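Thermotoga maritima TmcAL (PDB 5Y0T) belongs to the HIGH nucleotidyl transferase family of the HUP clan, whose members share a Rossmann-like nucleotide-binding core of parallel strands flanked by helices. Local coordinates at residues Gly45-Val49 and Pro247-Met253; Phe316-Glu320 and Lys393-Phe397. One frame throughout, in Å; residues are numbered along the deposited sequence.

Contact 1 (Gly45-Val49 and Pro247-Met253)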
ATOM      1  N   GLY A  45      -8.600   0.706  16.400  1.00 27.28           N
ATOM      2  CA  GLY A  45      -7.822   0.364  15.216  1.00 22.46           C
ATOM      3  C   GLY A  45      -8.421  -0.760  14.373  1.00 28.54           C
ATOM      4  O   GLY A  45      -7.713  -1.473  13.672  1.00 26.93           O
ATOM      5  N   GLU A  46      -9.735  -0.927  14.444  1.00 25.86           N
ATOM      6  CA  GLU A  46     -10.421  -1.948  13.648  1.00 28.64           C
ATOM      7  C   GLU A  46     -11.368  -1.262  12.680  1.00 27.51           C
ATOM      8  O   GLU A  46     -11.751  -0.121  12.917  1.00 24.96           O
ATOM      9  CB  GLU A  46     -11.209  -2.905  14.539  1.00 26.68           C
ATOM     10  CG  GLU A  46     -10.358  -3.737  15.493  1.00 31.38           C
ATOM     11  CD  GLU A  46     -11.144  -4.862  16.122  1.00 34.40           C
ATOM     12  OE1 GLU A  46     -11.457  -5.837  15.402  1.00 35.95           O
ATOM     13  OE2 GLU A  46     -11.444  -4.773  17.336  1.00 38.30           O
ATOM     14  N   PRO A  47     -11.740  -1.948  11.589  1.00 28.32           N
ATOM     15  CA  PRO A  47     -12.824  -1.420  10.756  1.00 21.67           C
ATOM     16  C   PRO A  47     -14.151  -1.583  11.470  1.00 21.83           C
ATOM     17  O   PRO A  47     -14.298  -2.504  12.281  1.00 20.74           O
ATOM     18  CB  PRO A  47     -12.784  -2.296   9.505  1.00 16.95           C
ATOM     19  CG  PRO A  47     -12.193  -3.608   9.991  1.00 24.52           C
ATOM     20  CD  PRO A  47     -11.224  -3.236  11.093  1.00 28.21           C
ATOM     21  N   ALA A  48     -15.111  -0.722  11.156  1.00 22.30           N
ATOM     22  CA  ALA A  48     -16.470  -0.926  11.624  1.00 19.84           C
ATOM     23  C   ALA A  48     -16.991  -2.169  10.931  1.00 22.56           C
ATOM     24  O   ALA A  48     -16.628  -2.458   9.777  1.00 19.01           O
ATOM     25  CB  ALA A  48     -17.326   0.287  11.325  1.00 22.78           C
ATOM     26  N   VAL A  49     -17.813  -2.943  11.620  1.00 17.49           N
ATOM     27  CA  VAL A  49     -18.193  -4.224  11.054  1.00 23.39           C
ATOM     28  C   VAL A  49     -19.177  -4.028   9.879  1.00 21.28           C
ATOM     29  O   VAL A  49     -19.232  -4.859   8.968  1.00 27.03           O
ATOM     30  CB  VAL A  49     -18.764  -5.164  12.146  1.00 20.11           C
ATOM     31  CG1 VAL A  49     -20.124  -4.653  12.687  1.00 17.56           C
ATOM     32  CG2 VAL A  49     -18.843  -6.588  11.616  1.00 26.58           C
ATOM     33  N   PRO A 247     -20.131  -8.873   6.887  1.00 22.00           N
ATOM     34  CA  PRO A 247     -19.392  -8.079   7.866  1.00 24.40           C
ATOM     35  C   PRO A 247     -18.009  -7.775   7.333  1.00 27.32           C
ATOM     36  O   PRO A 247     -17.536  -8.489   6.457  1.00 24.94           O
ATOM     37  CB  PRO A 247     -19.327  -8.995   9.094  1.00 24.51           C
ATOM     38  CG  PRO A 247     -19.321 -10.385   8.502  1.00 31.05           C
ATOM     39  CD  PRO A 247     -20.173 -10.305   7.236  1.00 23.22           C
ATOM     40  N   VAL A 248     -17.388  -6.718   7.830  1.00 21.38           N
ATOM     41  CA  VAL A 248     -16.006  -6.414   7.488  1.00 21.24           C
ATOM     42  C   VAL A 248     -15.172  -6.578   8.752  1.00 23.37           C
ATOM     43  O   VAL A 248     -15.487  -5.972   9.781  1.00 23.74           O
ATOM     44  CB  VAL A 248     -15.845  -4.981   6.938  1.00 20.20           C
ATOM     45  CG1 VAL A 248     -14.357  -4.664   6.698  1.00 18.16           C
ATOM     46  CG2 VAL A 248     -16.660  -4.805   5.645  1.00 16.24           C
ATOM     47  N   PHE A 249     -14.128  -7.405   8.694  1.00 18.66           N
ATOM     48  CA  PHE A 249     -13.295  -7.655   9.879  1.00 18.99           C
ATOM     49  C   PHE A 249     -11.856  -7.219   9.629  1.00 21.76           C
ATOM     50  O   PHE A 249     -11.404  -7.171   8.486  1.00 21.78           O
ATOM     51  CB  PHE A 249     -13.309  -9.137  10.282  1.00 21.67           C
ATOM     52  CG  PHE A 249     -14.655  -9.650  10.729  1.00 27.30           C
ATOM     53  CD1 PHE A 249     -15.277  -9.124  11.853  1.00 29.17           C
ATOM     54  CD2 PHE A 249     -15.289 -10.674  10.035  1.00 24.80           C
ATOM     55  CE1 PHE A 249     -16.512  -9.607  12.274  1.00 29.85           C
ATOM     56  CE2 PHE A 249     -16.523 -11.158  10.446  1.00 26.65           C
ATOM     57  CZ  PHE A 249     -17.137 -10.616  11.574  1.00 22.31           C
ATOM     58  N   LEU A 250     -11.137  -6.900  10.698  1.00 23.24           N
ATOM     59  CA  LEU A 250      -9.741  -6.483  10.565  1.00 24.81           C
ATOM     60  C   LEU A 250      -8.907  -7.526   9.839  1.00 21.98           C
ATOM     61  O   LEU A 250      -8.028  -7.196   9.046  1.00 22.59           O
ATOM     62  CB  LEU A 250      -9.131  -6.212  11.934  1.00 26.57           C
ATOM     63  CG  LEU A 250      -7.683  -5.730  11.908  1.00 31.18           C
ATOM     64  CD1 LEU A 250      -7.559  -4.448  11.129  1.00 29.92           C
ATOM     65  CD2 LEU A 250      -7.196  -5.550  13.338  1.00 31.41           C
ATOM     66  N   GLU A 251      -9.192  -8.794  10.094  1.00 22.77           N
ATOM     67  CA  GLU A 251      -8.377  -9.844   9.499  1.00 24.37           C
ATOM     68  C   GLU A 251      -8.549  -9.863   7.971  1.00 23.62           C
ATOM     69  O   GLU A 251      -7.635 -10.292   7.250  1.00 27.00           O
ATOM     70  CB  GLU A 251      -8.705 -11.207  10.124  1.00 26.25           C
ATOM     71  CG  GLU A 251     -10.148 -11.645   9.990  1.00 33.39           C
ATOM     72  CD  GLU A 251     -10.974 -11.395  11.242  1.00 35.05           C
ATOM     73  OE1 GLU A 251     -10.693 -10.419  11.980  1.00 26.21           O
ATOM     74  OE2 GLU A 251     -11.915 -12.184  11.476  1.00 31.89           O
ATOM     75  N   ASN A 252      -9.679  -9.358   7.470  1.00 25.96           N
ATOM     76  CA  ASN A 252      -9.862  -9.212   6.019  1.00 24.01           C
ATOM     77  C   ASN A 252      -8.861  -8.205   5.433  1.00 24.20           C
ATOM     78  O   ASN A 252      -8.491  -8.290   4.259  1.00 25.47           O
ATOM     79  CB  ASN A 252     -11.297  -8.762   5.658  1.00 24.00           C
ATOM     80  CG  ASN A 252     -12.377  -9.671   6.246  1.00 29.70           C
ATOM     81  OD1 ASN A 252     -13.411  -9.197   6.705  1.00 31.19           O
ATOM     82  ND2 ASN A 252     -12.138 -10.974   6.227  1.00 29.58           N
ATOM     83  N   MET A 253      -8.436  -7.248   6.251  1.00 21.01           N
ATOM     84  CA  MET A 253      -7.460  -6.248   5.812  1.00 21.16           C
ATOM     85  C   MET A 253      -6.020  -6.633   6.140  1.00 22.95           C
ATOM     86  O   MET A 253      -5.086  -5.894   5.828  1.00 20.00           O
ATOM     87  CB  MET A 253      -7.753  -4.901   6.456  1.00 22.66           C
ATOM     88  CG  MET A 253      -9.074  -4.313   6.045  1.00 24.21           C
ATOM     89  SD  MET A 253      -9.529  -2.894   7.048  1.00 23.62           S
ATOM     90  CE  MET A 253     -11.022  -2.443   6.162  1.00 17.23           C
TER
HETATM   91  O   HOH W   1     -12.649  -6.379  13.204  1.00 20.93           O
HETATM   92  O   HOH W   2     -14.947  -5.270  12.510  1.00 24.47           O
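Two loops without regular strand pairing can still be fastened precisely, as Gly45-Val49 and Pro247-Met253 illustrate. At Gly45 the backbone takes phi 82°, where a side chain would press on the preceding carbonyl; Gly45 O lies 3.9 Å from Leu250 CD1. Glu46 reaches across through a water that bridges its OE1 and Leu250 N, while its carboxylate is held by salt bridges to Arg44 and Arg214. Pro47 is the apolar centre: its CD packs 3.7 Å from Leu250 CB, and its CB meets Val248 CG1 at 4.0 Å and Met253 CE at 3.8 Å. A second water links Pro47 O to Val248 O. Ala48 turns its methyl away. Val49 closes the contact, its O accepting from Val248 N at 2.9 Å, while its CG2 touches Pro247 CB at 3.5 Å. The loop after strand 32-38 of a HUP-type core thus packs against the loop leading into helix 254-261, near the pocket that holds adenosine-5'-rp-alpha-thio-triphosphate; the Glu46 side chain lies about 9 Å from that ligand.

Contact 2 (Phe316-Glu320 and Lys393-Phe397)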
ATOM      1  N   PHE A 316      -2.731   4.392  10.967  1.00 19.50           N
ATOM      2  CA  PHE A 316      -2.005   5.637  10.707  1.00 24.06           C
ATOM      3  C   PHE A 316      -0.957   5.445   9.618  1.00 23.10           C
ATOM      4  O   PHE A 316      -0.750   6.324   8.773  1.00 22.51           O
ATOM      5  CB  PHE A 316      -1.324   6.161  11.966  1.00 26.70           C
ATOM      6  CG  PHE A 316      -2.280   6.644  13.019  1.00 36.89           C
ATOM      7  CD1 PHE A 316      -3.567   7.028  12.678  1.00 32.87           C
ATOM      8  CD2 PHE A 316      -1.885   6.713  14.355  1.00 45.69           C
ATOM      9  CE1 PHE A 316      -4.450   7.485  13.654  1.00 42.76           C
ATOM     10  CE2 PHE A 316      -2.763   7.157  15.338  1.00 49.24           C
ATOM     11  CZ  PHE A 316      -4.047   7.544  14.986  1.00 45.59           C
ATOM     12  N   SER A 317      -0.298   4.293   9.629  1.00 26.52           N
ATOM     13  CA  SER A 317       0.704   4.018   8.605  1.00 21.39           C
ATOM     14  C   SER A 317       0.089   3.851   7.214  1.00 24.40           C
ATOM     15  O   SER A 317       0.550   4.446   6.241  1.00 25.60           O
ATOM     16  CB  SER A 317       1.510   2.769   8.970  1.00 25.16           C
ATOM     17  OG  SER A 317       2.162   2.949  10.208  1.00 24.97           O
ATOM     18  N   VAL A 318      -0.952   3.037   7.107  1.00 23.38           N
ATOM     19  CA  VAL A 318      -1.511   2.768   5.787  1.00 24.09           C
ATOM     20  C   VAL A 318      -2.175   4.022   5.202  1.00 24.44           C
ATOM     21  O   VAL A 318      -2.191   4.211   3.987  1.00 25.06           O
ATOM     22  CB  VAL A 318      -2.503   1.588   5.837  1.00 26.82           C
ATOM     23  CG1 VAL A 318      -3.863   2.031   6.384  1.00 28.66           C
ATOM     24  CG2 VAL A 318      -2.659   0.973   4.470  1.00 29.63           C
ATOM     25  N   PHE A 319      -2.686   4.897   6.062  1.00 19.26           N
ATOM     26  CA  PHE A 319      -3.340   6.122   5.612  1.00 19.13           C
ATOM     27  C   PHE A 319      -2.370   7.299   5.591  1.00 24.95           C
ATOM     28  O   PHE A 319      -2.763   8.430   5.294  1.00 29.46           O
ATOM     29  CB  PHE A 319      -4.551   6.430   6.502  1.00 21.37           C
ATOM     30  CG  PHE A 319      -5.683   5.450   6.330  1.00 20.19           C
ATOM     31  CD1 PHE A 319      -6.021   4.993   5.061  1.00 23.88           C
ATOM     32  CD2 PHE A 319      -6.393   4.976   7.429  1.00 22.12           C
ATOM     33  CE1 PHE A 319      -7.055   4.081   4.871  1.00 19.71           C
ATOM     34  CE2 PHE A 319      -7.432   4.062   7.262  1.00 23.92           C
ATOM     35  CZ  PHE A 319      -7.767   3.613   5.978  1.00 21.35           C
ATOM     36  N   GLU A 320      -1.107   7.016   5.910  1.00 24.82           N
ATOM     37  CA  GLU A 320      -0.038   8.026   5.923  1.00 28.71           C
ATOM     38  C   GLU A 320      -0.419   9.223   6.772  1.00 26.28           C
ATOM     39  O   GLU A 320      -0.333  10.378   6.352  1.00 32.89           O
ATOM     40  CB  GLU A 320       0.304   8.474   4.500  1.00 31.16           C
ATOM     41  CG  GLU A 320       0.867   7.353   3.648  1.00 35.78           C
ATOM     42  CD  GLU A 320       1.345   7.827   2.291  1.00 49.90           C
ATOM     43  OE1 GLU A 320       0.612   8.612   1.645  1.00 52.58           O
ATOM     44  OE2 GLU A 320       2.450   7.408   1.876  1.00 50.31           O
ATOM     45  N   LYS A 393     -10.633   8.891   1.768  1.00 20.60           N
ATOM     46  CA  LYS A 393      -9.673   7.820   1.525  1.00 23.05           C
ATOM     47  C   LYS A 393     -10.006   6.593   2.380  1.00 21.45           C
ATOM     48  O   LYS A 393      -9.949   5.452   1.903  1.00 19.09           O
ATOM     49  CB  LYS A 393      -8.247   8.316   1.806  1.00 23.82           C
ATOM     50  CG  LYS A 393      -7.199   7.209   1.902  1.00 24.82           C
ATOM     51  CD  LYS A 393      -5.770   7.762   1.797  1.00 28.79           C
ATOM     52  CE  LYS A 393      -5.389   8.652   2.969  1.00 25.01           C
ATOM     53  NZ  LYS A 393      -4.045   9.305   2.783  1.00 23.07           N
ATOM     54  N   ALA A 394     -10.364   6.823   3.640  1.00 18.97           N
ATOM     55  CA  ALA A 394     -10.706   5.720   4.533  1.00 21.39           C
ATOM     56  C   ALA A 394     -11.926   4.962   4.014  1.00 18.59           C
ATOM     57  O   ALA A 394     -11.960   3.728   4.038  1.00 18.51           O
ATOM     58  CB  ALA A 394     -10.958   6.228   5.950  1.00 19.10           C
ATOM     59  N   THR A 395     -12.930   5.701   3.562  1.00 19.22           N
ATOM     60  CA  THR A 395     -14.125   5.091   2.974  1.00 21.24           C
ATOM     61  C   THR A 395     -13.795   4.283   1.732  1.00 18.29           C
ATOM     62  O   THR A 395     -14.271   3.158   1.557  1.00 18.65           O
ATOM     63  CB  THR A 395     -15.193   6.175   2.611  1.00 19.18           C
ATOM     64  OG1 THR A 395     -15.523   6.914   3.789  1.00 22.08           O
ATOM     65  CG2 THR A 395     -16.467   5.557   2.064  1.00 18.51           C
ATOM     66  N   ASN A 396     -12.983   4.858   0.857  1.00 20.49           N
ATOM     67  CA  ASN A 396     -12.651   4.183  -0.388  1.00 23.88           C
ATOM     68  C   ASN A 396     -11.845   2.909  -0.158  1.00 21.01           C
ATOM     69  O   ASN A 396     -12.056   1.900  -0.834  1.00 21.37           O
ATOM     70  CB  ASN A 396     -11.896   5.136  -1.310  1.00 20.27           C
ATOM     71  CG  ASN A 396     -12.790   6.239  -1.849  1.00 21.45           C
ATOM     72  OD1 ASN A 396     -14.020   6.124  -1.820  1.00 21.71           O
ATOM     73  ND2 ASN A 396     -12.179   7.302  -2.374  1.00 17.03           N
ATOM     74  N   PHE A 397     -10.926   2.964   0.798  1.00 19.12           N
ATOM     75  CA  PHE A 397     -10.117   1.813   1.152  1.00 15.65           C
ATOM     76  C   PHE A 397     -10.990   0.733   1.793  1.00 17.61           C
ATOM     77  O   PHE A 397     -10.959  -0.429   1.405  1.00 18.47           O
ATOM     78  CB  PHE A 397      -9.001   2.241   2.097  1.00 14.61           C
ATOM     79  CG  PHE A 397      -8.128   1.108   2.576  1.00 18.62           C
ATOM     80  CD1 PHE A 397      -7.123   0.600   1.765  1.00 17.17           C
ATOM     81  CD2 PHE A 397      -8.295   0.572   3.855  1.00 16.71           C
ATOM     82  CE1 PHE A 397      -6.298  -0.447   2.220  1.00 20.90           C
ATOM     83  CE2 PHE A 397      -7.482  -0.469   4.318  1.00 19.22           C
ATOM     84  CZ  PHE A 397      -6.478  -0.974   3.504  1.00 22.01           C
TER
HETATM   85  O   HOH W   3      -2.161   7.495   1.774  1.00 28.23           O
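How a helix end can be read by a side chain from another helix is well illustrated where Phe316-Glu320 meets Lys393-Phe397. The first helix finishes in a Schellman motif, with Glu320 at positive phi (53°) and its N bonded back to Ser317 O at 3.1 Å. Lys393, extended at chi1, chi2 and chi4 but bent at chi3 (p, 66°), reaches this terminus and donates from NZ to Phe319 O at 3.0 Å. The same NZ donates to a water that in turn donates to Glu320 OE1, so ammonium and carboxylate communicate through solvent.

Next to this polar end the two phenylalanine rings meet. The CA-to-CB bond of Phe319 points sideways, but chi1 m turns its ring to the other helix, bringing Phe319 CZ 3.9 Å from Ala394 CA and 3.7 Å from Phe397 CD2. Phe397, whose chi1 is t, presents its face to the edge of Phe319 in an offset edge-to-face pair, centroids 5.5 Å apart and planes at 87°. Val318 CG2 adds a looser touch, 4.4 Å from Phe397 CZ.

The contact thus joins the C-terminal end of helix 307-318 to helix 381-399. Helix 254-261 packs alongside, with Phe256 touching both Val318 and Phe397, and Leu263 of the second subunit packs on Val318, Phe319 and Phe397, so the cluster reaches the dimer interface.

Overall arrangement
Contacts 1 and 2 follow one another along the chain, the first closing before the second opens, yet their centres lie only about 13 Å apart. They touch directly, Met253 SD lying 4.2 Å from Phe397 CE2. Helix 381-399 serves both: it supplies Lys393-Phe397 to contact 2, and its Tyr398 packs on Pro47, Val248 and Met253 of contact 1. Phe41 is a further common neighbour, meeting Pro47, Met253 and Phe319. Helix 254-261, which follows Pro247-Met253, also packs on Val318. The principle is that successive long-range closures can converge on one helix, here connecting the vicinity of the ligand pocket with the subunit interface.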